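Long-range contact in 6-carboxyhexanoate--coa ligase (Bacillus subtilis, PDB 5FLG), which belongs to the 6-carboxyhexanoate--CoA ligase family and binds phosphoaminophosphonic acid-adenylate ester, magnesium ion and pimelic acid: residues T83-C88 / R214-K219. Numbering follows the deposited sequence.
Sequences TNEVSC and RITAMK. With PML (pimelic acid), chain C.
The backbone oxygen of Arg214 is gripped by two donors of one residue. Asn84 N gives it a bond of 2.8 Å, and Asn84 ND2 reaches the same Arg214 O at 3.0 Å from above the carbonyl plane. Asn84 CG is anti to its own carbonyl carbon (chi1 -58°) and so lies beside the backbone N. The stronger partner of Asn84 ND2 is Gln213 OE1. Thr216 N closes the ladder onto Asn84 O. The strands 81-84 and 211-215 pair in parallel here, at one margin of the mixed sheet.

Beyond the ladder a side chain takes over from the backbone. Thr216 OG1 sits between its backbone N and carbonyl carbon (chi1 59°) and accepts a nearly straight bond from Val86 N, 3.1 Å long. Val86 CG2 touches Ile215 CG2 and lies 4.0 Å from Ala217 CB. Helix 89-102 lies over the face that carries Asn84 and Ile215, and Val86 also touches it.

On the other face Thr83 and Arg214 run side by side. Arg214 NH1 donates to Thr83 OG1 at 3.0 Å, in the guanidinium plane. Thr83 CG2 packs 3.8 Å from Thr216 CG2. Two further N-H groups of Arg214 hold one carboxylate of pimelic acid: NE bonds O11 at 3.0 Å and NH2 bonds O12 at 3.2 Å. Tyr200, Tyr212, Ser195 and Arg171 also bond this ligand. Thr83 is thus a second-shell residue. Its hydroxyl helps fix the guanidinium's rotation, while the paired N-H groups probably favour a charged carboxylate.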
ATOM      1  N   THR A  83      32.312 -11.559  12.560  1.00 31.50           N
ATOM      2  CA  THR A  83      32.691 -10.467  11.705  1.00 33.12           C
ATOM      3  C   THR A  83      34.084 -10.692  11.153  1.00 30.49           C
ATOM      4  O   THR A  83      35.042 -10.799  11.890  1.00 33.22           O
ATOM      5  CB  THR A  83      32.648  -9.102  12.437  1.00 32.56           C
ATOM      6  OG1 THR A  83      31.314  -8.852  12.897  1.00 33.71           O
ATOM      7  CG2 THR A  83      33.056  -8.006  11.479  1.00 30.16           C
ATOM      8  N   ASN A  84      34.178 -10.801   9.833  1.00 31.15           N
ATOM      9  CA  ASN A  84      35.455 -10.935   9.171  1.00 30.68           C
ATOM     10  C   ASN A  84      35.866  -9.583   8.667  1.00 30.00           C
ATOM     11  O   ASN A  84      35.291  -9.076   7.695  1.00 30.79           O
ATOM     12  CB  ASN A  84      35.328 -11.880   7.978  1.00 30.25           C
ATOM     13  CG  ASN A  84      34.816 -13.246   8.379  1.00 32.04           C
ATOM     14  OD1 ASN A  84      35.572 -14.058   8.870  1.00 31.06           O
ATOM     15  ND2 ASN A  84      33.506 -13.451   8.276  1.00 34.95           N
ATOM     16  N   GLU A  85      36.942  -9.065   9.234  1.00 35.32           N
ATOM     17  CA  GLU A  85      37.474  -7.753   8.837  1.00 40.43           C
ATOM     18  C   GLU A  85      38.382  -7.970   7.644  1.00 38.60           C
ATOM     19  O   GLU A  85      39.319  -8.741   7.713  1.00 43.79           O
ATOM     20  CB  GLU A  85      38.283  -7.140   9.988  1.00 44.57           C
ATOM     21  CG  GLU A  85      37.539  -7.123  11.308  1.00 46.84           C
ATOM     22  CD  GLU A  85      36.708  -5.862  11.488  1.00 59.01           C
ATOM     23  OE1 GLU A  85      36.910  -4.899  10.722  1.00 62.61           O
ATOM     24  OE2 GLU A  85      35.841  -5.828  12.386  1.00 68.57           O
ATOM     25  N   VAL A  86      38.101  -7.296   6.550  1.00 36.00           N
ATOM     26  CA  VAL A  86      38.961  -7.355   5.402  1.00 37.19           C
ATOM     27  C   VAL A  86      39.292  -5.931   4.977  1.00 37.15           C
ATOM     28  O   VAL A  86      38.706  -4.981   5.475  1.00 43.15           O
ATOM     29  CB  VAL A  86      38.302  -8.122   4.238  1.00 34.65           C
ATOM     30  CG1 VAL A  86      38.054  -9.582   4.629  1.00 34.14           C
ATOM     31  CG2 VAL A  86      36.999  -7.445   3.847  1.00 35.77           C
ATOM     32  N   SER A  87      40.262  -5.777   4.091  1.00 40.09           N
ATOM     33  CA  SER A  87      40.812  -4.461   3.787  1.00 39.12           C
ATOM     34  C   SER A  87      40.328  -3.905   2.449  1.00 43.33           C
ATOM     35  O   SER A  87      40.524  -2.726   2.150  1.00 50.75           O
ATOM     36  CB  SER A  87      42.323  -4.581   3.780  1.00 40.19           C
ATOM     37  OG  SER A  87      42.746  -5.337   4.906  1.00 45.65           O
ATOM     38  N   CYS A  88      39.722  -4.755   1.631  1.00 39.59           N
ATOM     39  CA  CYS A  88      39.190  -4.309   0.336  1.00 43.77           C
ATOM     40  C   CYS A  88      38.163  -5.319  -0.180  1.00 41.97           C
ATOM     41  O   CYS A  88      38.147  -6.467   0.262  1.00 40.75           O
ATOM     42  CB  CYS A  88      40.326  -4.172  -0.688  1.00 45.49           C
ATOM     43  SG  CYS A  88      40.929  -5.753  -1.322  1.00 52.90           S
ATOM     44  N   ARG A 214      29.757 -11.993   8.567  1.00 25.19           N
ATOM     45  CA  ARG A 214      29.821 -10.668   7.989  1.00 23.05           C
ATOM     46  C   ARG A 214      31.174 -10.460   7.342  1.00 24.30           C
ATOM     47  O   ARG A 214      32.186 -10.813   7.909  1.00 29.12           O
ATOM     48  CB  ARG A 214      29.626  -9.607   9.095  1.00 28.88           C
ATOM     49  CG  ARG A 214      28.378  -9.815   9.890  1.00 30.94           C
ATOM     50  CD  ARG A 214      28.237  -8.816  11.019  1.00 34.93           C
ATOM     51  NE  ARG A 214      28.020  -7.481  10.505  1.00 34.24           N
ATOM     52  CZ  ARG A 214      28.731  -6.418  10.856  1.00 38.16           C
ATOM     53  NH1 ARG A 214      29.756  -6.540  11.674  1.00 41.68           N
ATOM     54  NH2 ARG A 214      28.425  -5.228  10.363  1.00 37.24           N
ATOM     55  N   ILE A 215      31.192  -9.754   6.221  1.00 25.64           N
ATOM     56  CA  ILE A 215      32.402  -9.429   5.541  1.00 30.33           C
ATOM     57  C   ILE A 215      32.432  -7.909   5.285  1.00 31.62           C
ATOM     58  O   ILE A 215      31.571  -7.364   4.592  1.00 32.59           O
ATOM     59  CB  ILE A 215      32.473 -10.198   4.216  1.00 30.55           C
ATOM     60  CG1 ILE A 215      32.409 -11.717   4.488  1.00 30.71           C
ATOM     61  CG2 ILE A 215      33.736  -9.828   3.478  1.00 32.53           C
ATOM     62  CD1 ILE A 215      32.323 -12.584   3.248  1.00 30.86           C
ATOM     63  N   THR A 216      33.405  -7.216   5.873  1.00 32.83           N
ATOM     64  CA  THR A 216      33.252  -5.766   6.064  1.00 33.58           C
ATOM     65  C   THR A 216      33.445  -4.921   4.798  1.00 34.18           C
ATOM     66  O   THR A 216      32.962  -3.802   4.732  1.00 40.24           O
ATOM     67  CB  THR A 216      34.187  -5.218   7.142  1.00 31.58           C
ATOM     68  OG1 THR A 216      35.557  -5.480   6.788  1.00 29.55           O
ATOM     69  CG2 THR A 216      33.845  -5.805   8.473  1.00 32.42           C
ATOM     70  N   ALA A 217      34.028  -5.491   3.762  1.00 32.97           N
ATOM     71  CA  ALA A 217      34.029  -4.845   2.469  1.00 34.57           C
ATOM     72  C   ALA A 217      33.716  -5.866   1.391  1.00 32.51           C
ATOM     73  O   ALA A 217      34.492  -6.806   1.186  1.00 33.95           O
ATOM     74  CB  ALA A 217      35.391  -4.212   2.201  1.00 37.57           C
ATOM     75  N   MET A 218      32.677  -5.596   0.599  1.00 33.65           N
ATOM     76  CA  MET A 218      32.253  -6.551  -0.452  1.00 35.61           C
ATOM     77  C   MET A 218      32.114  -5.856  -1.808  1.00 35.96           C
ATOM     78  O   MET A 218      31.838  -6.493  -2.835  1.00 31.45           O
ATOM     79  CB  MET A 218      30.923  -7.205  -0.069  1.00 33.15           C
ATOM     80  CG  MET A 218      31.029  -8.221   1.052  1.00 36.92           C
ATOM     81  SD  MET A 218      31.791  -9.758   0.482  1.00 43.61           S
ATOM     82  CE  MET A 218      30.386 -10.632  -0.183  1.00 40.21           C
ATOM     83  N   LYS A 219      32.223  -4.530  -1.787  1.00 30.79           N
ATOM     84  CA  LYS A 219      32.185  -3.725  -3.013  1.00 32.08           C
ATOM     85  C   LYS A 219      32.727  -2.332  -2.676  1.00 35.63           C
ATOM     86  O   LYS A 219      32.994  -2.056  -1.516  1.00 30.38           O
ATOM     87  CB  LYS A 219      30.755  -3.570  -3.481  1.00 35.85           C
ATOM     88  CG  LYS A 219      29.878  -2.836  -2.477  1.00 37.85           C
ATOM     89  CD  LYS A 219      28.637  -2.282  -3.157  1.00 35.87           C
ATOM     90  CE  LYS A 219      27.759  -1.525  -2.185  1.00 35.55           C
ATOM     91  NZ  LYS A 219      26.574  -0.982  -2.903  1.00 38.14           N
TER
HETATM   92  C1  PML C 701      25.471  -6.397   8.010  1.00 47.65           C
HETATM   93  O11 PML C 701      25.631  -7.435   8.731  1.00 33.44           O
HETATM   94  O12 PML C 701      25.987  -5.277   8.358  1.00 38.63           O
HETATM   95  C2  PML C 701      25.017  -6.635   6.557  1.00 40.91           C
HETATM   96  C3  PML C 701      23.786  -5.883   6.075  1.00 43.59           C
HETATM   97  C4  PML C 701      23.817  -5.547   4.573  1.00 36.86           C
HETATM   98  C5  PML C 701      22.574  -5.951   3.803  1.00 47.91           C
HETATM   99  C6  PML C 701      21.990  -4.854   2.917  1.00 46.34           C
HETATM  100  C7  PML C 701      21.588  -3.615   3.720  1.00 53.70           C
HETATM  101  O71 PML C 701      20.742  -3.734   4.638  1.00 55.69           O
HETATM  102  O72 PML C 701      22.021  -2.490   3.368  1.00 48.81           O